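Local coordinates for transcription termination factor FttA (Pyrococcus horikoshii, PDB 3AF6), which probably terminates transcription across the genome by cutting nascent RNA at the polymerase exit channel and degrading it 5'-3', with two zinc ions required for nuclease activity, at residues 455-460 and 498-503; 426-431 and 515-520; 504-509 and 530-535; 442-447 and 492-497; 146-151 and 464-469. All coordinates share one frame; numbering follows the deposited sequence.

Contact 1 (455-460 and 498-503); sequences PIYLDG and HPVANS
Y457 and H498 stand side by side on one face of the sheet and point the same way, their rings meeting rim to rim. The ring centroids are 5.4 Å apart and the planes 78° apart, and neither ring lies over the face of the other. CG of H498 is anti to the backbone N (chi1 -176°), which carries the imidazole out alongside the tyrosine, where its NE2 bonds to E505. Next to this pair V500 turns toward strand 456-459. Its CG2 lies 3.6 Å from Y457 CB, and its CG1 rests 3.4 Å from D459 OD2, an oxygen whose polar partners are Y533 and R506. Behind these side chains the backbones pair in parallel, as in the parallel sheet of the beta-CASP domain, where 497-499 is the outermost strand beside 456-459. H498 N donates to I456 O at 2.8 Å, and L458 N to H498 O and V500 N to L458 O continue the ladder. On the other face L458 and P499 both pack against W463 of helix 462-471.

Contact 2 (426-431 and 515-520); sequences VLIPAM and PAIIIA
V426 to A430 pairs with A516 to A520 through five backbone hydrogen bonds. I518 N donates to V426 O at 2.7 Å while I518 O accepts from I428 N, so I518 spans L427. A520 does the same round P429: its N reaches I428 O at 3.1 Å and its O takes A430 N at 3.0 Å. The proline, which has no N-H to give, therefore leaves the ladder unbroken. V426 N to A516 O completes it at the other end. CA-H...O contacts fill in between, among them P429 CA to A520 O. The strands are parallel, their axes 4.6 Å apart at 16°, and form the middle of the six-stranded parallel sheet of the beta-CASP domain, with 456-459 and 544-547 on their outer edges. Apolar contacts split between the two faces. On one, I517 and V426 lie side by side with I517 CD1 3.5 Å from V426 CB, and I519 CG1 is 3.9 Å from I428 CB; helix 405-420 packs here through T419, L412 and I416. On the other, L427 and I518 cross obliquely, L427 CD1 sitting 3.9 Å from I518 CG2, under Y533 of helix 529-537. Just past the strand, the side chain of A430 is about 9 Å from that of the zinc ligand H258.

Contact 3 (504-509 and 530-535); sequences RERQDI and SVEYFK
Helices 504-509 and 530-535 run in nearly the same direction, their axes 26° apart and 11.1 Å distant at closest approach, with R506 and Y533 nearest at 8.6 Å between their CA atoms. That spacing is bridged by long side chains. R506 is extended through CD (chi1 176°, chi2 -178°) and then bends at chi3, so that its aliphatic part crosses Y533 at about a right angle and the guanidinium turns toward E532. CG of R506 is 3.4 Å from Y533 OH, the tip of the tyrosine. E532, stretched out from its own helix, brings OE2 near the guanidinium plane at its edge. R506 NH2 makes a weak salt-bridge hydrogen bond to E532 OE2 at 3.4 Å, with the carboxylate plane turned nearly perpendicular to the guanidinium. I509 joins loosely, its CD1 4.4 Å from Y533 OH. Both helices belong to the beta-CASP domain and lie over the same parallel sheet, and D459 of strand 456-459 is the stronger partner here, taking R506 NE in a salt bridge and Y533 OH in a hydrogen bond. The arginine thus sits between two carboxylates, which would be expected to stabilise its positive charge, while the tyrosine hydroxyl and the guanidinium share one acidic oxygen beneath the helices.

Contact 4 (442-447 and 492-497); sequences VLEEYA and FLSEIF
I496 meets helix 442-447 through a side chain whose CG1 lies between the backbone N and the carbonyl carbon (chi1 71°). Extended from there, its CD1 reaches 3.7 Å from A447 CB and 4.0 Å from E444 CA, while CG1 rests over the centre of the face of the F497 ring. E444 has CG anti to its backbone N (chi1 -165°) and bends at chi2. The methylene CG is thereby laid against S494, 3.7 Å from its CB, and E444 CB approaches F497 CZ at 4.1 Å. No hydrogen bond joins the two segments; even the glutamate contributes its aliphatic part, and its carboxylate makes a long, weak ion pair with R448. The loop that leads into strand 497-499 is thus held to helix 435-447 by apolar contacts. Both belong to the beta-CASP domain: L443 and I496 pack on I456, and F497 packs on L458, so strand 456-459 lies beneath the contact, while M440 of helix 435-447 also touches the F497 ring and I413 of helix 405-420 backs L443.

Contact 5 (146-151 and 464-469); sequences PPLQSQ and EATAIH
S150 donates its hydroxyl to E464, OG to OE2 at 2.8 Å, and meets the carboxylate oxygen on its syn lone pair, the side of the other oxygen. The serine OG is anti to its backbone N (chi1 160°), and the glutamate, with CG anti to the backbone N and a bend at chi2, swings its end round to it. Beside this bond, packing round A467 makes up much of the contact. A467 presents its CB to L148, 3.6 Å from L148 CB, and to Q149 O at 3.7 Å, the small methyl letting the loop come close to the helix. L148 CD1 reaches past it to lie 3.5 Å from A467 CA and 3.6 Å from T466 O. I468 CG1 lies 3.7 Å from S150 OG. In the next shell L148 is packed by W463, T470 and L493, and L290 of helix 282-301 backs E464. S150 is the N-cap of helix 151-161, its OG also accepting from I153 N, and T152 OG1 makes a second hydrogen bond to E464 OE2. The loop belongs to the archaeal CPSF-KH region and helix 464-469 to the beta-CASP domain, so the contact joins the two. Two hydroxyls thus grip one oxygen of a buried carboxylate at the start of a helix, where the helix dipole would be expected to favour its negative charge.

Overall arrangement
Along the chain, contact 5 opens first, at 146-151, and closes at 464-469 over a loop of 312 residues that brings the KH region to the beta-CASP domain. Contact 2 opens at 426-431 and closes at 515-520. Contacts 4 and 1 open at 442-447 and 455-460, close at 492-497 and 498-503, cross each other and lie within the span of contact 2. Because 464-469 falls inside their loops, contact 5 crosses contacts 1, 2 and 4. Contact 3, starting at 504-509 after 1, 4 and 5 have closed, crosses contact 2. Contacts 1 and 2 share one sheet, whose two faces carry the helices of contacts 3 and 4.

Contact 1 (455-460 and 498-503)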
# COMPACT_ATOMS: atom_id res chain seq x y z
N PRO A 455 15.47 -19.54 -18.14
CA PRO A 455 15.58 -18.45 -17.16
C PRO A 455 14.31 -17.60 -17.03
O PRO A 455 13.45 -17.61 -17.92
CB PRO A 455 16.75 -17.64 -17.70
CG PRO A 455 16.51 -17.72 -19.19
CD PRO A 455 16.16 -19.18 -19.39
N ILE A 456 14.20 -16.86 -15.93
CA ILE A 456 13.03 -16.01 -15.72
C ILE A 456 13.47 -14.56 -15.53
O ILE A 456 14.11 -14.22 -14.53
CB ILE A 456 12.20 -16.46 -14.48
CG1 ILE A 456 11.93 -17.97 -14.54
CG2 ILE A 456 10.87 -15.72 -14.45
CD1 ILE A 456 11.37 -18.53 -13.25
N TYR A 457 13.10 -13.72 -16.49
CA TYR A 457 13.44 -12.31 -16.45
C TYR A 457 12.36 -11.45 -15.79
O TYR A 457 11.17 -11.61 -16.06
CB TYR A 457 13.69 -11.80 -17.87
CG TYR A 457 14.86 -12.47 -18.55
CD1 TYR A 457 14.65 -13.36 -19.61
CD2 TYR A 457 16.17 -12.21 -18.15
CE1 TYR A 457 15.73 -13.97 -20.25
CE2 TYR A 457 17.24 -12.81 -18.79
CZ TYR A 457 17.02 -13.69 -19.83
OH TYR A 457 18.09 -14.27 -20.47
N LEU A 458 12.79 -10.53 -14.94
CA LEU A 458 11.89 -9.63 -14.23
C LEU A 458 12.14 -8.22 -14.76
O LEU A 458 13.20 -7.64 -14.54
CB LEU A 458 12.17 -9.69 -12.73
CG LEU A 458 12.26 -11.08 -12.09
CD1 LEU A 458 12.44 -10.94 -10.58
CD2 LEU A 458 11.00 -11.90 -12.41
N ASP A 459 11.15 -7.65 -15.45
CA ASP A 459 11.32 -6.32 -16.02
C ASP A 459 10.25 -5.30 -15.63
O ASP A 459 9.06 -5.60 -15.68
CB ASP A 459 11.35 -6.43 -17.55
CG ASP A 459 12.24 -5.38 -18.19
OD1 ASP A 459 12.58 -4.39 -17.51
OD2 ASP A 459 12.58 -5.56 -19.38
N GLY A 460 10.68 -4.10 -15.24
CA GLY A 460 9.72 -3.06 -14.92
C GLY A 460 9.56 -2.68 -13.47
O GLY A 460 8.45 -2.37 -13.03
N HIS A 498 16.38 -13.34 -13.08
CA HIS A 498 17.38 -12.44 -13.64
C HIS A 498 16.73 -11.09 -13.90
O HIS A 498 15.96 -10.92 -14.85
CB HIS A 498 17.93 -13.00 -14.95
CG HIS A 498 19.04 -12.18 -15.54
ND1 HIS A 498 20.30 -12.13 -14.99
CD2 HIS A 498 19.07 -11.38 -16.63
CE1 HIS A 498 21.06 -11.33 -15.71
NE2 HIS A 498 20.34 -10.86 -16.72
N PRO A 499 17.02 -10.10 -13.05
CA PRO A 499 16.45 -8.76 -13.22
C PRO A 499 16.99 -8.13 -14.50
O PRO A 499 18.20 -8.02 -14.65
CB PRO A 499 16.96 -8.01 -11.99
CG PRO A 499 17.18 -9.10 -10.98
CD PRO A 499 17.80 -10.19 -11.81
N VAL A 500 16.10 -7.75 -15.41
CA VAL A 500 16.52 -7.12 -16.66
C VAL A 500 17.11 -5.75 -16.33
O VAL A 500 16.39 -4.82 -15.97
CB VAL A 500 15.34 -6.94 -17.63
CG1 VAL A 500 15.83 -6.39 -18.96
CG2 VAL A 500 14.63 -8.28 -17.84
N ALA A 501 18.43 -5.65 -16.45
CA ALA A 501 19.18 -4.44 -16.12
C ALA A 501 18.94 -3.14 -16.91
O ALA A 501 18.98 -2.06 -16.33
CB ALA A 501 20.67 -4.76 -16.14
N ASN A 502 18.70 -3.24 -18.22
CA ASN A 502 18.48 -2.03 -19.02
C ASN A 502 17.86 -2.27 -20.39
O ASN A 502 17.68 -3.41 -20.81
CB ASN A 502 19.80 -1.27 -19.19
CG ASN A 502 20.92 -2.16 -19.69
OD1 ASN A 502 20.80 -2.79 -20.75
ND2 ASN A 502 22.02 -2.21 -18.95
N SER A 503 17.55 -1.16 -21.07
CA SER A 503 16.94 -1.17 -22.40
C SER A 503 17.61 -2.16 -23.34
O SER A 503 16.94 -2.89 -24.08
CB SER A 503 17.02 0.23 -23.02
OG SER A 503 16.82 1.25 -22.05

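Contact 2 (426-431 and 515-520)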
# COMPACT_ATOMS: atom_id res chain seq x y z
N VAL A 426 7.56 -17.12 -22.90
CA VAL A 426 6.30 -16.90 -22.23
C VAL A 426 6.30 -15.52 -21.61
O VAL A 426 7.14 -15.20 -20.76
CB VAL A 426 6.05 -17.92 -21.13
CG1 VAL A 426 4.67 -17.69 -20.52
CG2 VAL A 426 6.17 -19.32 -21.70
N LEU A 427 5.36 -14.69 -22.04
CA LEU A 427 5.25 -13.34 -21.52
C LEU A 427 4.16 -13.28 -20.46
O LEU A 427 3.00 -13.62 -20.72
CB LEU A 427 4.91 -12.34 -22.64
CG LEU A 427 4.64 -10.92 -22.13
CD1 LEU A 427 5.89 -10.39 -21.44
CD2 LEU A 427 4.21 -10.03 -23.27
N ILE A 428 4.55 -12.86 -19.27
CA ILE A 428 3.59 -12.74 -18.18
C ILE A 428 3.52 -11.30 -17.70
O ILE A 428 4.36 -10.84 -16.92
CB ILE A 428 3.97 -13.68 -16.98
CG1 ILE A 428 3.88 -15.15 -17.42
CG2 ILE A 428 3.02 -13.44 -15.81
CD1 ILE A 428 4.22 -16.14 -16.32
N PRO A 429 2.52 -10.56 -18.19
CA PRO A 429 2.40 -9.17 -17.76
C PRO A 429 1.83 -9.13 -16.35
O PRO A 429 0.95 -9.93 -16.02
CB PRO A 429 1.45 -8.57 -18.80
CG PRO A 429 0.59 -9.72 -19.16
CD PRO A 429 1.55 -10.88 -19.24
N ALA A 430 2.36 -8.23 -15.52
CA ALA A 430 1.91 -8.09 -14.14
C ALA A 430 2.45 -6.79 -13.54
O ALA A 430 3.55 -6.35 -13.87
CB ALA A 430 2.37 -9.28 -13.31
N MET A 431 1.67 -6.17 -12.65
CA MET A 431 2.13 -4.93 -12.03
C MET A 431 3.33 -5.26 -11.14
O MET A 431 3.41 -6.35 -10.55
CB MET A 431 1.01 -4.27 -11.18
CG MET A 431 -0.16 -3.67 -11.97
SD MET A 431 0.36 -2.54 -13.32
CE MET A 431 0.37 -0.86 -12.49
N PRO A 515 14.70 -19.84 -25.24
CA PRO A 515 13.38 -19.67 -24.63
C PRO A 515 13.55 -19.12 -23.23
O PRO A 515 14.59 -19.33 -22.60
CB PRO A 515 12.81 -21.08 -24.65
CG PRO A 515 13.41 -21.65 -25.91
CD PRO A 515 14.85 -21.20 -25.78
N ALA A 516 12.55 -18.40 -22.74
CA ALA A 516 12.62 -17.84 -21.40
C ALA A 516 11.27 -17.34 -20.94
O ALA A 516 10.34 -17.19 -21.73
CB ALA A 516 13.64 -16.69 -21.37
N ILE A 517 11.16 -17.12 -19.63
CA ILE A 517 9.93 -16.61 -19.06
C ILE A 517 10.16 -15.13 -18.76
O ILE A 517 11.16 -14.77 -18.12
CB ILE A 517 9.58 -17.33 -17.74
CG1 ILE A 517 9.47 -18.83 -17.97
CG2 ILE A 517 8.27 -16.78 -17.19
CD1 ILE A 517 8.42 -19.21 -18.97
N ILE A 518 9.25 -14.29 -19.25
CA ILE A 518 9.35 -12.85 -19.05
C ILE A 518 8.16 -12.34 -18.25
O ILE A 518 7.01 -12.48 -18.65
CB ILE A 518 9.40 -12.10 -20.40
CG1 ILE A 518 10.53 -12.65 -21.27
CG2 ILE A 518 9.60 -10.60 -20.16
CD1 ILE A 518 10.44 -12.23 -22.72
N ILE A 519 8.45 -11.75 -17.09
CA ILE A 519 7.40 -11.18 -16.26
C ILE A 519 7.71 -9.70 -16.20
O ILE A 519 8.81 -9.30 -15.79
CB ILE A 519 7.41 -11.77 -14.82
CG1 ILE A 519 7.27 -13.30 -14.88
CG2 ILE A 519 6.27 -11.18 -14.02
CD1 ILE A 519 7.08 -13.95 -13.51
N ALA A 520 6.76 -8.87 -16.62
CA ALA A 520 6.98 -7.43 -16.64
C ALA A 520 5.72 -6.58 -16.55
O ALA A 520 4.64 -6.98 -16.99
CB ALA A 520 7.76 -7.06 -17.90

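Contact 3 (504-509 and 530-535)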
# COMPACT_ATOMS: atom_id res chain seq x y z
N ARG A 504 18.93 -2.16 -23.32
CA ARG A 504 19.71 -3.03 -24.18
C ARG A 504 19.45 -4.51 -23.91
O ARG A 504 19.03 -5.25 -24.80
CB ARG A 504 21.20 -2.72 -24.00
CG ARG A 504 22.09 -3.37 -25.04
CD ARG A 504 21.95 -2.70 -26.40
NE ARG A 504 22.41 -3.58 -27.47
CZ ARG A 504 23.59 -4.19 -27.49
NH1 ARG A 504 24.45 -4.03 -26.49
NH2 ARG A 504 23.92 -4.96 -28.52
N GLU A 505 19.69 -4.93 -22.67
CA GLU A 505 19.49 -6.32 -22.27
C GLU A 505 18.12 -6.81 -22.69
O GLU A 505 17.95 -7.97 -23.07
CB GLU A 505 19.68 -6.45 -20.75
CG GLU A 505 19.52 -7.87 -20.21
CD GLU A 505 20.14 -8.05 -18.83
OE1 GLU A 505 19.98 -7.14 -17.99
OE2 GLU A 505 20.78 -9.09 -18.59
N ARG A 506 17.13 -5.92 -22.62
CA ARG A 506 15.77 -6.24 -23.01
C ARG A 506 15.71 -6.59 -24.49
O ARG A 506 15.09 -7.57 -24.89
CB ARG A 506 14.86 -5.05 -22.74
CG ARG A 506 13.42 -5.23 -23.18
CD ARG A 506 12.66 -3.96 -22.89
NE ARG A 506 12.94 -3.52 -21.53
CZ ARG A 506 12.99 -2.25 -21.14
NH1 ARG A 506 13.25 -1.96 -19.87
NH2 ARG A 506 12.78 -1.28 -22.02
N GLN A 507 16.37 -5.76 -25.29
CA GLN A 507 16.39 -5.97 -26.73
C GLN A 507 17.03 -7.32 -27.04
O GLN A 507 16.52 -8.09 -27.86
CB GLN A 507 17.16 -4.84 -27.41
CG GLN A 507 16.85 -4.71 -28.88
CD GLN A 507 15.37 -4.49 -29.14
OE1 GLN A 507 14.82 -3.44 -28.77
NE2 GLN A 507 14.70 -5.47 -29.75
N ASP A 508 18.15 -7.61 -26.38
CA ASP A 508 18.83 -8.88 -26.58
C ASP A 508 17.85 -10.03 -26.38
O ASP A 508 17.61 -10.83 -27.29
CB ASP A 508 19.99 -9.02 -25.59
CG ASP A 508 21.02 -7.92 -25.75
OD1 ASP A 508 21.99 -7.89 -24.97
OD2 ASP A 508 20.86 -7.09 -26.67
N ILE A 509 17.28 -10.10 -25.18
CA ILE A 509 16.32 -11.14 -24.81
C ILE A 509 15.29 -11.38 -25.91
O ILE A 509 15.01 -12.53 -26.27
CB ILE A 509 15.56 -10.76 -23.51
CG1 ILE A 509 16.55 -10.51 -22.37
CG2 ILE A 509 14.62 -11.89 -23.12
CD1 ILE A 509 15.91 -10.10 -21.07
N SER A 530 6.30 -4.36 -20.48
CA SER A 530 5.38 -5.38 -20.98
C SER A 530 4.86 -5.12 -22.40
O SER A 530 4.66 -6.06 -23.17
CB SER A 530 4.20 -5.54 -20.02
OG SER A 530 3.56 -4.31 -19.79
N VAL A 531 4.65 -3.86 -22.75
CA VAL A 531 4.15 -3.53 -24.07
C VAL A 531 5.15 -3.79 -25.20
O VAL A 531 4.78 -4.23 -26.29
CB VAL A 531 3.70 -2.06 -24.12
CG1 VAL A 531 3.23 -1.70 -25.51
CG2 VAL A 531 2.58 -1.85 -23.12
N GLU A 532 6.43 -3.55 -24.93
CA GLU A 532 7.45 -3.78 -25.94
C GLU A 532 7.52 -5.26 -26.27
O GLU A 532 7.49 -5.65 -27.44
CB GLU A 532 8.81 -3.29 -25.45
CG GLU A 532 9.91 -3.40 -26.50
CD GLU A 532 11.21 -2.78 -26.03
OE1 GLU A 532 12.24 -2.96 -26.72
OE2 GLU A 532 11.20 -2.11 -24.96
N TYR A 533 7.61 -6.09 -25.23
CA TYR A 533 7.66 -7.54 -25.40
C TYR A 533 6.44 -7.95 -26.20
O TYR A 533 6.56 -8.65 -27.21
CB TYR A 533 7.63 -8.26 -24.05
CG TYR A 533 8.87 -8.07 -23.21
CD1 TYR A 533 10.09 -8.62 -23.60
CD2 TYR A 533 8.83 -7.34 -22.03
CE1 TYR A 533 11.24 -8.44 -22.84
CE2 TYR A 533 9.98 -7.15 -21.26
CZ TYR A 533 11.17 -7.70 -21.67
OH TYR A 533 12.31 -7.50 -20.92
N PHE A 534 5.26 -7.51 -25.76
CA PHE A 534 4.03 -7.85 -26.46
C PHE A 534 4.16 -7.59 -27.96
O PHE A 534 4.07 -8.52 -28.76
CB PHE A 534 2.84 -7.05 -25.93
CG PHE A 534 1.59 -7.20 -26.76
CD1 PHE A 534 0.92 -8.42 -26.80
CD2 PHE A 534 1.12 -6.15 -27.54
CE1 PHE A 534 -0.21 -8.58 -27.60
CE2 PHE A 534 -0.01 -6.30 -28.34
CZ PHE A 534 -0.68 -7.52 -28.37
N LYS A 535 4.35 -6.32 -28.31
CA LYS A 535 4.50 -5.91 -29.71
C LYS A 535 5.43 -6.83 -30.48
O LYS A 535 5.09 -7.31 -31.56
CB LYS A 535 5.06 -4.49 -29.79
CG LYS A 535 4.09 -3.36 -29.49
CD LYS A 535 4.79 -2.02 -29.65
CE LYS A 535 3.83 -0.86 -29.47
NZ LYS A 535 4.50 0.46 -29.64

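Contact 4 (442-447 and 492-497)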
# COMPACT_ATOMS: atom_id res chain seq x y z
N VAL A 442 5.19 -19.09 -6.89
CA VAL A 442 4.76 -20.31 -7.55
C VAL A 442 5.91 -20.93 -8.34
O VAL A 442 6.13 -22.13 -8.24
CB VAL A 442 3.57 -20.06 -8.48
CG1 VAL A 442 3.26 -21.32 -9.26
CG2 VAL A 442 2.36 -19.66 -7.66
N LEU A 443 6.63 -20.14 -9.12
CA LEU A 443 7.74 -20.69 -9.91
C LEU A 443 8.98 -21.03 -9.07
O LEU A 443 9.76 -21.90 -9.45
CB LEU A 443 8.14 -19.73 -11.02
CG LEU A 443 7.10 -19.42 -12.10
CD1 LEU A 443 7.63 -18.34 -13.02
CD2 LEU A 443 6.76 -20.67 -12.87
N GLU A 444 9.14 -20.35 -7.94
CA GLU A 444 10.29 -20.56 -7.07
C GLU A 444 10.18 -21.87 -6.27
O GLU A 444 11.18 -22.50 -5.97
CB GLU A 444 10.45 -19.36 -6.13
CG GLU A 444 11.79 -19.28 -5.41
CD GLU A 444 11.91 -20.27 -4.25
OE1 GLU A 444 11.01 -20.30 -3.39
OE2 GLU A 444 12.92 -21.00 -4.20
N GLU A 445 8.96 -22.27 -5.92
CA GLU A 445 8.79 -23.52 -5.19
C GLU A 445 8.87 -24.62 -6.23
O GLU A 445 9.31 -25.74 -5.94
CB GLU A 445 7.43 -23.60 -4.49
CG GLU A 445 7.18 -24.95 -3.82
CD GLU A 445 6.02 -24.92 -2.83
OE1 GLU A 445 4.87 -24.73 -3.27
OE2 GLU A 445 6.27 -25.09 -1.62
N TYR A 446 8.44 -24.30 -7.43
CA TYR A 446 8.47 -25.26 -8.51
C TYR A 446 9.90 -25.42 -8.99
O TYR A 446 10.26 -26.43 -9.59
CB TYR A 446 7.59 -24.77 -9.66
CG TYR A 446 7.67 -25.64 -10.88
CD1 TYR A 446 7.16 -26.93 -10.88
CD2 TYR A 446 8.27 -25.16 -12.04
CE1 TYR A 446 7.26 -27.75 -12.00
CE2 TYR A 446 8.38 -25.96 -13.17
CZ TYR A 446 7.88 -27.25 -13.15
OH TYR A 446 8.02 -28.05 -14.27
N ALA A 447 10.72 -24.41 -8.71
CA ALA A 447 12.12 -24.43 -9.11
C ALA A 447 12.92 -25.41 -8.25
O ALA A 447 13.70 -26.21 -8.77
CB ALA A 447 12.71 -23.03 -8.99
N PHE A 492 12.96 -15.00 -2.65
CA PHE A 492 13.06 -13.87 -3.57
C PHE A 492 14.49 -13.74 -4.08
O PHE A 492 14.72 -13.27 -5.19
CB PHE A 492 12.65 -12.57 -2.86
CG PHE A 492 11.21 -12.55 -2.42
CD1 PHE A 492 10.89 -12.35 -1.08
CD2 PHE A 492 10.19 -12.74 -3.34
CE1 PHE A 492 9.57 -12.36 -0.66
CE2 PHE A 492 8.86 -12.75 -2.93
CZ PHE A 492 8.55 -12.56 -1.59
N LEU A 493 15.44 -14.16 -3.25
CA LEU A 493 16.85 -14.12 -3.61
C LEU A 493 17.21 -15.21 -4.62
O LEU A 493 18.25 -15.13 -5.27
CB LEU A 493 17.73 -14.30 -2.36
CG LEU A 493 17.73 -13.25 -1.25
CD1 LEU A 493 18.50 -13.79 -0.06
CD2 LEU A 493 18.36 -11.96 -1.76
N SER A 494 16.35 -16.21 -4.73
CA SER A 494 16.57 -17.33 -5.65
C SER A 494 17.34 -16.92 -6.90
O SER A 494 16.93 -16.01 -7.63
CB SER A 494 15.23 -17.95 -6.06
OG SER A 494 15.43 -18.95 -7.04
N GLU A 495 18.46 -17.60 -7.14
CA GLU A 495 19.30 -17.29 -8.29
C GLU A 495 18.65 -17.68 -9.62
O GLU A 495 19.34 -17.81 -10.63
CB GLU A 495 20.67 -17.97 -8.14
CG GLU A 495 20.65 -19.51 -8.17
CD GLU A 495 22.05 -20.12 -8.07
OE1 GLU A 495 22.71 -19.95 -7.02
OE2 GLU A 495 22.50 -20.77 -9.05
N ILE A 496 17.33 -17.86 -9.62
CA ILE A 496 16.61 -18.24 -10.83
C ILE A 496 16.00 -17.03 -11.53
O ILE A 496 15.62 -17.10 -12.70
CB ILE A 496 15.49 -19.23 -10.51
CG1 ILE A 496 14.36 -18.52 -9.77
CG2 ILE A 496 16.04 -20.37 -9.67
CD1 ILE A 496 13.12 -19.36 -9.61
N PHE A 497 15.89 -15.92 -10.81
CA PHE A 497 15.34 -14.70 -11.37
C PHE A 497 16.48 -13.79 -11.83
O PHE A 497 17.42 -13.52 -11.08
CB PHE A 497 14.50 -13.95 -10.34
CG PHE A 497 13.38 -14.76 -9.76
CD1 PHE A 497 13.43 -15.18 -8.43
CD2 PHE A 497 12.29 -15.13 -10.54
CE1 PHE A 497 12.40 -15.94 -7.89
CE2 PHE A 497 11.26 -15.89 -10.01
CZ PHE A 497 11.31 -16.30 -8.68

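Contact 5 (146-151 and 464-469)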
# COMPACT_ATOMS: atom_id res chain seq x y z
N PRO A 146 18.09 -6.29 5.50
CA PRO A 146 17.31 -7.08 4.55
C PRO A 146 18.15 -7.66 3.41
O PRO A 146 19.15 -7.07 3.00
CB PRO A 146 16.25 -6.09 4.07
CG PRO A 146 16.95 -4.78 4.16
CD PRO A 146 17.66 -4.89 5.49
N PRO A 147 17.74 -8.82 2.88
CA PRO A 147 18.44 -9.49 1.78
C PRO A 147 18.59 -8.65 0.53
O PRO A 147 19.55 -8.79 -0.22
CB PRO A 147 17.58 -10.74 1.55
CG PRO A 147 16.22 -10.31 1.98
CD PRO A 147 16.51 -9.55 3.24
N LEU A 148 17.62 -7.77 0.30
CA LEU A 148 17.64 -6.91 -0.87
C LEU A 148 17.68 -5.46 -0.45
O LEU A 148 17.10 -5.08 0.57
CB LEU A 148 16.39 -7.15 -1.72
CG LEU A 148 16.20 -8.59 -2.18
CD1 LEU A 148 14.80 -8.77 -2.75
CD2 LEU A 148 17.26 -8.92 -3.22
N GLN A 149 18.38 -4.64 -1.23
CA GLN A 149 18.47 -3.22 -0.94
C GLN A 149 17.49 -2.51 -1.86
O GLN A 149 17.36 -2.87 -3.04
CB GLN A 149 19.90 -2.74 -1.18
CG GLN A 149 20.46 -3.09 -2.55
CD GLN A 149 21.95 -2.82 -2.67
OE1 GLN A 149 22.77 -3.52 -2.08
NE2 GLN A 149 22.31 -1.79 -3.43
N SER A 150 16.79 -1.51 -1.31
CA SER A 150 15.79 -0.76 -2.05
C SER A 150 16.11 0.72 -2.23
O SER A 150 16.23 1.46 -1.25
CB SER A 150 14.43 -0.88 -1.35
OG SER A 150 13.54 0.16 -1.73
N GLN A 151 16.23 1.15 -3.48
CA GLN A 151 16.50 2.55 -3.77
C GLN A 151 15.39 3.36 -3.12
O GLN A 151 15.62 4.39 -2.49
CB GLN A 151 16.49 2.81 -5.28
CG GLN A 151 17.80 2.50 -6.01
CD GLN A 151 17.62 1.56 -7.22
OE1 GLN A 151 17.64 0.33 -7.08
NE2 GLN A 151 17.43 2.15 -8.40
N GLU A 464 12.66 -4.13 -7.93
CA GLU A 464 12.70 -3.07 -6.93
C GLU A 464 11.57 -3.34 -5.94
O GLU A 464 11.77 -3.28 -4.73
CB GLU A 464 12.52 -1.71 -7.62
CG GLU A 464 12.64 -0.48 -6.73
CD GLU A 464 13.52 -0.69 -5.52
OE1 GLU A 464 14.53 -1.43 -5.62
OE2 GLU A 464 13.20 -0.10 -4.46
N ALA A 465 10.39 -3.69 -6.46
CA ALA A 465 9.24 -3.98 -5.61
C ALA A 465 9.51 -5.20 -4.73
O ALA A 465 9.12 -5.23 -3.56
CB ALA A 465 8.01 -4.22 -6.47
N THR A 466 10.16 -6.20 -5.31
CA THR A 466 10.46 -7.41 -4.56
C THR A 466 11.39 -7.08 -3.40
O THR A 466 11.34 -7.72 -2.36
CB THR A 466 11.12 -8.48 -5.44
OG1 THR A 466 10.28 -8.77 -6.56
CG2 THR A 466 11.35 -9.76 -4.64
N ALA A 467 12.22 -6.06 -3.56
CA ALA A 467 13.13 -5.70 -2.48
C ALA A 467 12.32 -5.21 -1.29
O ALA A 467 12.58 -5.58 -0.15
CB ALA A 467 14.12 -4.60 -2.93
N ILE A 468 11.33 -4.38 -1.56
CA ILE A 468 10.49 -3.82 -0.52
C ILE A 468 9.79 -4.92 0.28
O ILE A 468 9.62 -4.80 1.50
CB ILE A 468 9.49 -2.82 -1.14
CG1 ILE A 468 10.30 -1.69 -1.79
CG2 ILE A 468 8.53 -2.30 -0.09
CD1 ILE A 468 9.50 -0.60 -2.49
N HIS A 469 9.39 -5.98 -0.40
CA HIS A 469 8.74 -7.09 0.28
C HIS A 469 9.66 -7.64 1.39
O HIS A 469 9.25 -7.78 2.54
CB HIS A 469 8.41 -8.22 -0.71
CG HIS A 469 7.17 -7.97 -1.52
ND1 HIS A 469 7.07 -6.93 -2.42
CD2 HIS A 469 5.98 -8.61 -1.53
CE1 HIS A 469 5.86 -6.94 -2.96
NE2 HIS A 469 5.18 -7.95 -2.44